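Local coordinates for protein BspA (BspA_V) (Streptococcus agalactiae serotype III, PDB 5DZ8) that is a cell wall-anchored adhesin of the antigen I/II family, the piece described here being its variable domain, which probably takes part in attachment to host surfaces, at residues V69-D74 against Y133-H138; V73-L78 against T126-L131; V97-T102 against H150-H155. One frame throughout, in Å; residues are numbered along the deposited sequence.

Contact 1. Residues V69-D74 against Y133-H138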
# COMPACT_ATOMS: atom_id res chain seq x y z
N VAL A 69 -0.14 -37.81 23.27
CA VAL A 69 -0.12 -37.93 21.84
C VAL A 69 0.99 -37.05 21.27
O VAL A 69 1.38 -36.07 21.90
CB VAL A 69 -1.47 -37.53 21.28
CG1 VAL A 69 -1.72 -36.01 21.48
CG2 VAL A 69 -1.57 -37.91 19.80
N THR A 70 1.57 -37.44 20.12
CA THR A 70 2.54 -36.60 19.41
C THR A 70 1.87 -36.18 18.11
O THR A 70 1.41 -37.02 17.33
CB THR A 70 3.87 -37.32 19.07
OG1 THR A 70 4.40 -38.00 20.20
CG2 THR A 70 4.86 -36.31 18.66
N ALA A 71 1.80 -34.88 17.92
CA ALA A 71 1.24 -34.29 16.74
C ALA A 71 2.39 -33.81 15.87
O ALA A 71 3.16 -33.00 16.30
CB ALA A 71 0.37 -33.08 17.13
N PHE A 72 2.44 -34.29 14.64
CA PHE A 72 3.45 -33.87 13.66
C PHE A 72 2.78 -32.93 12.70
O PHE A 72 1.83 -33.30 12.04
CB PHE A 72 3.99 -35.07 12.87
CG PHE A 72 4.89 -35.98 13.69
CD1 PHE A 72 6.26 -35.70 13.82
CD2 PHE A 72 4.38 -37.11 14.35
CE1 PHE A 72 7.08 -36.53 14.61
CE2 PHE A 72 5.20 -37.94 15.11
CZ PHE A 72 6.56 -37.63 15.24
N VAL A 73 3.25 -31.70 12.63
CA VAL A 73 2.73 -30.75 11.68
C VAL A 73 3.79 -30.60 10.60
O VAL A 73 4.69 -29.79 10.74
CB VAL A 73 2.41 -29.41 12.33
CG1 VAL A 73 1.64 -28.50 11.37
CG2 VAL A 73 1.64 -29.63 13.62
N ASP A 74 3.63 -31.37 9.53
CA ASP A 74 4.66 -31.54 8.51
C ASP A 74 4.77 -30.33 7.61
O ASP A 74 5.85 -29.75 7.50
CB ASP A 74 4.42 -32.81 7.71
CG ASP A 74 4.49 -34.05 8.59
OD1 ASP A 74 5.49 -34.19 9.35
OD2 ASP A 74 3.51 -34.86 8.59
N TYR A 133 4.61 -31.51 18.35
CA TYR A 133 4.13 -31.15 19.71
C TYR A 133 3.79 -32.41 20.46
O TYR A 133 2.96 -33.21 20.04
CB TYR A 133 2.96 -30.24 19.67
CG TYR A 133 3.33 -29.01 18.92
CD1 TYR A 133 3.90 -27.92 19.55
CD2 TYR A 133 3.11 -28.95 17.54
CE1 TYR A 133 4.25 -26.80 18.83
CE2 TYR A 133 3.47 -27.84 16.81
CZ TYR A 133 4.05 -26.79 17.43
OH TYR A 133 4.39 -25.72 16.64
N GLU A 134 4.50 -32.56 21.55
CA GLU A 134 4.38 -33.67 22.45
C GLU A 134 3.26 -33.19 23.36
O GLU A 134 3.41 -32.18 24.02
CB GLU A 134 5.71 -33.84 23.16
CG GLU A 134 6.17 -35.25 23.38
CD GLU A 134 6.39 -36.02 22.10
OE1 GLU A 134 7.52 -35.89 21.55
OE2 GLU A 134 5.46 -36.78 21.68
N LEU A 135 2.14 -33.89 23.36
CA LEU A 135 0.94 -33.41 24.05
C LEU A 135 0.41 -34.40 25.08
O LEU A 135 -0.14 -35.44 24.76
CB LEU A 135 -0.15 -33.11 23.05
CG LEU A 135 -0.37 -31.71 22.47
CD1 LEU A 135 0.58 -30.57 22.85
CD2 LEU A 135 -0.51 -31.90 20.98
N LYS A 136 0.61 -34.03 26.33
CA LYS A 136 0.05 -34.69 27.46
C LYS A 136 -1.49 -34.52 27.46
O LYS A 136 -2.03 -33.59 26.85
CB LYS A 136 0.63 -34.04 28.76
CG LYS A 136 1.52 -34.93 29.61
CD LYS A 136 2.86 -35.13 28.99
CE LYS A 136 3.86 -35.66 30.00
NZ LYS A 136 3.37 -36.92 30.55
N PRO A 137 -2.18 -35.38 28.23
CA PRO A 137 -3.62 -35.21 28.39
C PRO A 137 -3.98 -33.78 28.78
O PRO A 137 -3.38 -33.21 29.68
CB PRO A 137 -3.97 -36.21 29.49
CG PRO A 137 -2.90 -37.30 29.36
CD PRO A 137 -1.66 -36.54 28.99
N HIS A 138 -4.91 -33.19 28.01
CA HIS A 138 -5.33 -31.83 28.15
C HIS A 138 -4.28 -30.78 27.79
O HIS A 138 -4.49 -29.61 28.10
CB HIS A 138 -5.91 -31.56 29.53
CG HIS A 138 -7.06 -32.44 29.88
ND1 HIS A 138 -8.35 -32.20 29.45
CD2 HIS A 138 -7.12 -33.58 30.62
CE1 HIS A 138 -9.15 -33.13 29.92
NE2 HIS A 138 -8.43 -33.98 30.64
O HOH W 1 3.69 -37.03 23.70

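Contact 2. Residues V73-L78 against T126-L131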
# COMPACT_ATOMS: atom_id res chain seq x y z
N VAL A 73 3.25 -31.70 12.63
CA VAL A 73 2.73 -30.75 11.68
C VAL A 73 3.79 -30.60 10.60
O VAL A 73 4.69 -29.79 10.74
CB VAL A 73 2.41 -29.41 12.33
CG1 VAL A 73 1.64 -28.50 11.37
CG2 VAL A 73 1.64 -29.63 13.62
N ASP A 74 3.63 -31.37 9.53
CA ASP A 74 4.66 -31.54 8.51
C ASP A 74 4.77 -30.33 7.61
O ASP A 74 5.85 -29.75 7.50
CB ASP A 74 4.42 -32.81 7.71
CG ASP A 74 4.49 -34.05 8.59
OD1 ASP A 74 5.49 -34.19 9.35
OD2 ASP A 74 3.51 -34.86 8.59
N SER A 75 3.63 -29.91 7.05
CA SER A 75 3.60 -28.78 6.17
C SER A 75 2.19 -28.25 6.05
O SER A 75 1.27 -28.83 6.58
CB SER A 75 4.10 -29.25 4.82
OG SER A 75 3.17 -30.20 4.30
N VAL A 76 2.02 -27.18 5.27
CA VAL A 76 0.71 -26.66 4.97
C VAL A 76 0.63 -26.27 3.49
O VAL A 76 1.53 -25.63 2.98
CB VAL A 76 0.34 -25.48 5.86
CG1 VAL A 76 1.39 -24.36 5.81
CG2 VAL A 76 -1.03 -24.95 5.47
N THR A 77 -0.46 -26.69 2.83
CA THR A 77 -0.58 -26.47 1.44
C THR A 77 -1.68 -25.48 1.20
O THR A 77 -2.75 -25.64 1.75
CB THR A 77 -0.89 -27.79 0.71
OG1 THR A 77 0.23 -28.66 0.88
CG2 THR A 77 -1.05 -27.53 -0.79
N LEU A 78 -1.41 -24.46 0.40
CA LEU A 78 -2.47 -23.61 -0.10
C LEU A 78 -2.90 -24.04 -1.52
O LEU A 78 -2.07 -24.16 -2.40
CB LEU A 78 -2.04 -22.15 -0.13
CG LEU A 78 -1.74 -21.40 1.19
CD1 LEU A 78 -2.83 -21.52 2.26
CD2 LEU A 78 -0.42 -21.84 1.77
N THR A 126 3.04 -25.67 -1.15
CA THR A 126 3.31 -26.33 0.08
C THR A 126 4.50 -25.70 0.77
O THR A 126 5.53 -25.58 0.17
CB THR A 126 3.56 -27.79 -0.17
OG1 THR A 126 2.41 -28.28 -0.83
CG2 THR A 126 3.74 -28.54 1.15
N LEU A 127 4.30 -25.25 1.99
CA LEU A 127 5.27 -24.64 2.83
C LEU A 127 5.61 -25.62 3.95
O LEU A 127 4.74 -26.01 4.75
CB LEU A 127 4.70 -23.38 3.45
CG LEU A 127 3.85 -22.43 2.59
CD1 LEU A 127 3.60 -21.14 3.36
CD2 LEU A 127 4.45 -22.09 1.25
N GLN A 128 6.87 -26.00 4.03
CA GLN A 128 7.34 -26.97 5.03
C GLN A 128 7.39 -26.34 6.43
O GLN A 128 7.72 -25.21 6.57
CB GLN A 128 8.69 -27.57 4.63
CG GLN A 128 8.64 -28.32 3.30
CD GLN A 128 7.98 -29.68 3.40
OE1 GLN A 128 8.19 -30.44 4.34
NE2 GLN A 128 7.19 -30.01 2.40
N LEU A 129 7.00 -27.10 7.43
CA LEU A 129 6.92 -26.63 8.78
C LEU A 129 7.75 -27.53 9.63
O LEU A 129 8.52 -27.04 10.39
CB LEU A 129 5.43 -26.65 9.30
CG LEU A 129 4.46 -25.76 8.53
CD1 LEU A 129 3.03 -26.01 8.89
CD2 LEU A 129 4.80 -24.30 8.74
N ASN A 130 7.55 -28.85 9.54
CA ASN A 130 8.29 -29.84 10.38
C ASN A 130 8.28 -29.50 11.85
O ASN A 130 9.32 -29.25 12.45
CB ASN A 130 9.75 -29.98 9.95
CG ASN A 130 9.86 -30.37 8.50
OD1 ASN A 130 9.29 -31.37 8.07
ND2 ASN A 130 10.54 -29.56 7.73
N LEU A 131 7.08 -29.45 12.39
CA LEU A 131 6.90 -29.12 13.78
C LEU A 131 6.40 -30.37 14.44
O LEU A 131 5.81 -31.25 13.78
CB LEU A 131 5.92 -27.99 13.91
CG LEU A 131 6.23 -26.73 13.13
CD1 LEU A 131 4.96 -25.91 13.07
CD2 LEU A 131 7.35 -25.90 13.75
O HOH W 2 6.83 -32.77 11.55

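Contact 3. Residues V97-T102 against H150-H155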
# COMPACT_ATOMS: atom_id res chain seq x y z
N VAL A 97 -5.20 -5.45 -2.29
CA VAL A 97 -4.08 -6.35 -2.46
C VAL A 97 -4.20 -7.49 -1.45
O VAL A 97 -4.30 -7.25 -0.27
CB VAL A 97 -2.73 -5.65 -2.28
CG1 VAL A 97 -1.59 -6.62 -2.61
CG2 VAL A 97 -2.64 -4.43 -3.19
N PHE A 98 -4.18 -8.72 -1.93
CA PHE A 98 -4.19 -9.88 -1.10
C PHE A 98 -2.85 -10.56 -1.24
O PHE A 98 -2.37 -10.78 -2.37
CB PHE A 98 -5.33 -10.83 -1.50
CG PHE A 98 -5.49 -11.99 -0.56
CD1 PHE A 98 -6.25 -11.87 0.60
CD2 PHE A 98 -4.85 -13.17 -0.80
CE1 PHE A 98 -6.38 -12.93 1.48
CE2 PHE A 98 -4.96 -14.23 0.08
CZ PHE A 98 -5.72 -14.11 1.24
N ARG A 99 -2.23 -10.89 -0.10
CA ARG A 99 -0.96 -11.59 -0.09
C ARG A 99 -0.97 -12.73 0.91
O ARG A 99 -1.55 -12.63 1.96
CB ARG A 99 0.24 -10.74 0.28
CG ARG A 99 0.51 -9.51 -0.54
CD ARG A 99 1.92 -8.97 -0.22
NE ARG A 99 2.05 -7.61 -0.76
CZ ARG A 99 1.48 -6.53 -0.24
NH1 ARG A 99 0.76 -6.58 0.87
NH2 ARG A 99 1.62 -5.36 -0.84
N VAL A 100 -0.23 -13.76 0.58
CA VAL A 100 0.10 -14.83 1.49
C VAL A 100 1.61 -14.86 1.59
O VAL A 100 2.32 -14.72 0.59
CB VAL A 100 -0.41 -16.20 0.98
CG1 VAL A 100 -0.07 -17.30 1.92
CG2 VAL A 100 -1.90 -16.13 0.74
N LEU A 101 2.09 -15.01 2.80
CA LEU A 101 3.52 -15.09 3.04
C LEU A 101 3.81 -16.22 3.98
O LEU A 101 2.94 -16.64 4.73
CB LEU A 101 4.06 -13.78 3.65
CG LEU A 101 3.62 -12.45 3.07
CD1 LEU A 101 2.30 -12.03 3.67
CD2 LEU A 101 4.64 -11.36 3.39
N THR A 102 5.06 -16.63 4.01
CA THR A 102 5.51 -17.65 4.92
C THR A 102 5.52 -17.08 6.34
O THR A 102 5.43 -15.88 6.53
CB THR A 102 6.93 -18.10 4.60
OG1 THR A 102 7.77 -16.94 4.67
CG2 THR A 102 7.00 -18.73 3.23
N HIS A 150 -2.08 -10.83 4.14
CA HIS A 150 -2.30 -9.38 3.99
C HIS A 150 -3.54 -9.15 3.14
O HIS A 150 -3.69 -9.69 2.05
CB HIS A 150 -1.11 -8.63 3.34
CG HIS A 150 0.18 -8.73 4.09
ND1 HIS A 150 1.39 -8.37 3.54
CD2 HIS A 150 0.46 -9.17 5.35
CE1 HIS A 150 2.36 -8.58 4.42
NE2 HIS A 150 1.82 -9.05 5.53
N ASP A 151 -4.44 -8.34 3.63
CA ASP A 151 -5.61 -8.02 2.87
C ASP A 151 -5.83 -6.53 3.01
O ASP A 151 -6.47 -6.08 3.97
CB ASP A 151 -6.79 -8.82 3.39
CG ASP A 151 -8.04 -8.60 2.58
OD1 ASP A 151 -7.97 -8.56 1.30
OD2 ASP A 151 -9.09 -8.51 3.26
N ASP A 152 -5.27 -5.79 2.06
CA ASP A 152 -5.04 -4.36 2.19
C ASP A 152 -5.87 -3.57 1.18
O ASP A 152 -6.12 -4.03 0.06
CB ASP A 152 -3.53 -4.12 2.01
CG ASP A 152 -2.72 -4.74 3.16
OD1 ASP A 152 -3.36 -5.21 4.14
OD2 ASP A 152 -1.46 -4.77 3.12
N TRP A 153 -6.32 -2.39 1.62
CA TRP A 153 -6.88 -1.35 0.74
C TRP A 153 -5.79 -0.33 0.37
O TRP A 153 -5.15 0.23 1.26
CB TRP A 153 -8.06 -0.61 1.42
CG TRP A 153 -9.39 -1.31 1.30
CD1 TRP A 153 -10.06 -1.98 2.29
CD2 TRP A 153 -10.20 -1.43 0.11
NE1 TRP A 153 -11.24 -2.51 1.78
CE2 TRP A 153 -11.34 -2.17 0.45
CE3 TRP A 153 -10.06 -0.99 -1.21
CZ2 TRP A 153 -12.35 -2.46 -0.46
CZ3 TRP A 153 -11.06 -1.28 -2.12
CH2 TRP A 153 -12.19 -2.01 -1.74
N VAL A 154 -5.56 -0.10 -0.91
CA VAL A 154 -4.54 0.83 -1.40
C VAL A 154 -5.19 2.00 -2.12
O VAL A 154 -5.96 1.80 -3.03
CB VAL A 154 -3.57 0.13 -2.35
CG1 VAL A 154 -2.52 1.10 -2.88
CG2 VAL A 154 -2.92 -1.04 -1.61
N HIS A 155 -4.86 3.22 -1.71
CA HIS A 155 -5.31 4.46 -2.36
C HIS A 155 -4.07 5.23 -2.86
O HIS A 155 -3.34 5.84 -2.06
CB HIS A 155 -6.05 5.31 -1.35
CG HIS A 155 -6.64 6.56 -1.91
ND1 HIS A 155 -7.98 6.85 -1.81
CD2 HIS A 155 -6.07 7.62 -2.53
CE1 HIS A 155 -8.22 8.03 -2.35
NE2 HIS A 155 -7.07 8.51 -2.80

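Contact 1. Residues V69-D74 against Y133-H138
Val-69 turns CG1 into the crowded position between its backbone N and carbonyl carbon (chi1 68°), where it meets CB of Leu-135. In Tyr-133, CG stands anti to the carbonyl carbon (chi1 -58°), and the ring beyond it meets Val-73 of the partner strand. Val-69 and Leu-135 lie side by side and point the same way, with CG1 of Val-69 3.7 Å from CB of Leu-135. The CD2 branch of Leu-135 reaches back to CB of Ala-71 at 4.1 Å. CG2 of Val-73 comes to the edge of the Tyr-133 ring, near its plane, at CE2, the two side chains crossing obliquely. These five residues form one apolar face, and Tyr-165 of the second subunit packs on Val-73 and Leu-135.

Beneath them the backbones exchange four hydrogen bonds in two reciprocal pairs. Val-69 N gives to Leu-135 O at 2.8 Å, and the return bond from Leu-135 N to Val-69 O is 2.7 Å. Ala-71 N to Tyr-133 O is almost straight, 175° at the hydrogen, and Tyr-133 N gives to Ala-71 O at 2.9 Å. Between the two pairs Thr-70 faces Glu-134 as a non-hydrogen-bonded pair, and CA of Thr-70 makes a CA-H...O contact with Tyr-133 O.

A water on the Glu-134 side donates to Val-69 O at 3.1 Å; its link to Glu-134 OE2 is doubtful, because that oxygen clashes with Thr-70 OG1 in the model. The other carboxylate oxygen, OE1, is salt-bridged to Lys-132. Leu-135 O also accepts from ND2 of Asn-167 of the second subunit. Such alternation of hydrogen-bonded and non-hydrogen-bonded pairs marks a regular antiparallel pairing, here between strand 69-85 and the last strand, 119-135, of a six-stranded sheet.

Contact 2. Residues V73-L78 against T126-L131
A G1 beta bulge interrupts the antiparallel pairing of 73-78 with 126-131, Asn-130 and Leu-131 both facing Val-73. Asn-130 has positive backbone angles (phi 50°, psi 61°), and the register slips by one residue between Val-73 and Ser-75. At the slip Asp-74 O accepts two bonds, from Leu-129 N at 2.9 Å and from Asn-130 N at 2.8 Å, both donors coming from the same face of its carbonyl plane. Within the bulge Val-73 and Leu-131 exchange N-H...O bonds; past it Val-76 and Leu-127 do the same, each bond 3.0 Å long.

Leu-129 drives its CD1 methyl between two valines, 3.8 Å from CG1 of Val-73 and 3.9 Å from CG1 of Val-76. Its chi2 of 169° sets that methyl anti to CA. This apolar side extends through Leu-127 to Leu-78, and Val-146 and Phe-147 of strand 144-167 pack against it.

Thr-77 and Thr-126 stand on the other face of the sheet, their OG1 atoms hydrogen-bonded at 2.8 Å. CG2 of Thr-126 also approaches OG of Ser-75. Asn-58 ND2 bonds to the hydroxyls of both Ser-75 and Thr-77, while a water donates to Asp-74 OD1 and Leu-131 O.

Asp-74 OD2 is bonded to ND1 of His-60, a pairing that would tend to favour a protonated imidazole. The chemistry is thus divided by face: leucine and valine methyls on one, and on the other hydroxyls tied across the strands and to Asn-58, while the doubly bonded Asp-74 O accommodates the extra residue of the bulge.

Contact 3. Residues V97-T102 against H150-H155
Val-97 and Arg-99 pair with Asp-152 and His-150 in an antiparallel sheet of three strands, in which 94-101 is the central one. Four backbone bonds, all 2.9 Å, satisfy N and O of these four residues: Val-97 with Asp-152 and Arg-99 with His-150, each in both directions. His-150 O also receives a CA-H...O contact from Phe-98 CA at 3.2 Å.

The Arg-99 chain is extended from CG to NE and runs back over Val-97 of its own strand, with NH1 turned to the neighbouring strand. NH1 makes a weak hydrogen bond to ND1 of His-150, 3.3 Å and 133° at the hydrogen, with the two planes 75° apart. It also makes a long salt bridge, 3.6 Å, to Asp-152 OD2, which lies at the guanidinium edge. The stronger partner of Arg-99 is Glu-110, salt-bridged to NE. Val-97 CG1 sits over one face of the guanidinium.

Asp-152 is mostly satisfied across the dimer: OD2 bonds to NE2 of His-158 and OD1 to N of Thr-157, both of the second subunit, and the sheet continues into that chain.

Val-97 and Val-154 touch through their CG2 methyls. Leu-101 crosses His-150 at about a right angle, its CD1 lying 3.5 Å from the ring centroid and 11° off the normal, a CH-pi contact.

In the fold
Contacts 1 and 2 follow one another along the same pair of strands, 69-85 and 119-135, at one border of the six-stranded sheet. Their centres are 16 Å apart and they share Val-73 and Asp-74. Contact 3 belongs to the three-stranded sheet, its centre about 33 Å from that of contact 1 and 21 Å from that of contact 2. Leu-127 of contact 2 touches Thr-102 of contact 3 (CD1 to CG2, 4.2 Å). Along the chain the segments alternate: 69-78, then 97-102, then 126-131 and 133-138, then 150-155, so the two sheets are interleaved in sequence. Contacts 1 and 3 both touch the second subunit, which thus meets both sheets of the variable domain.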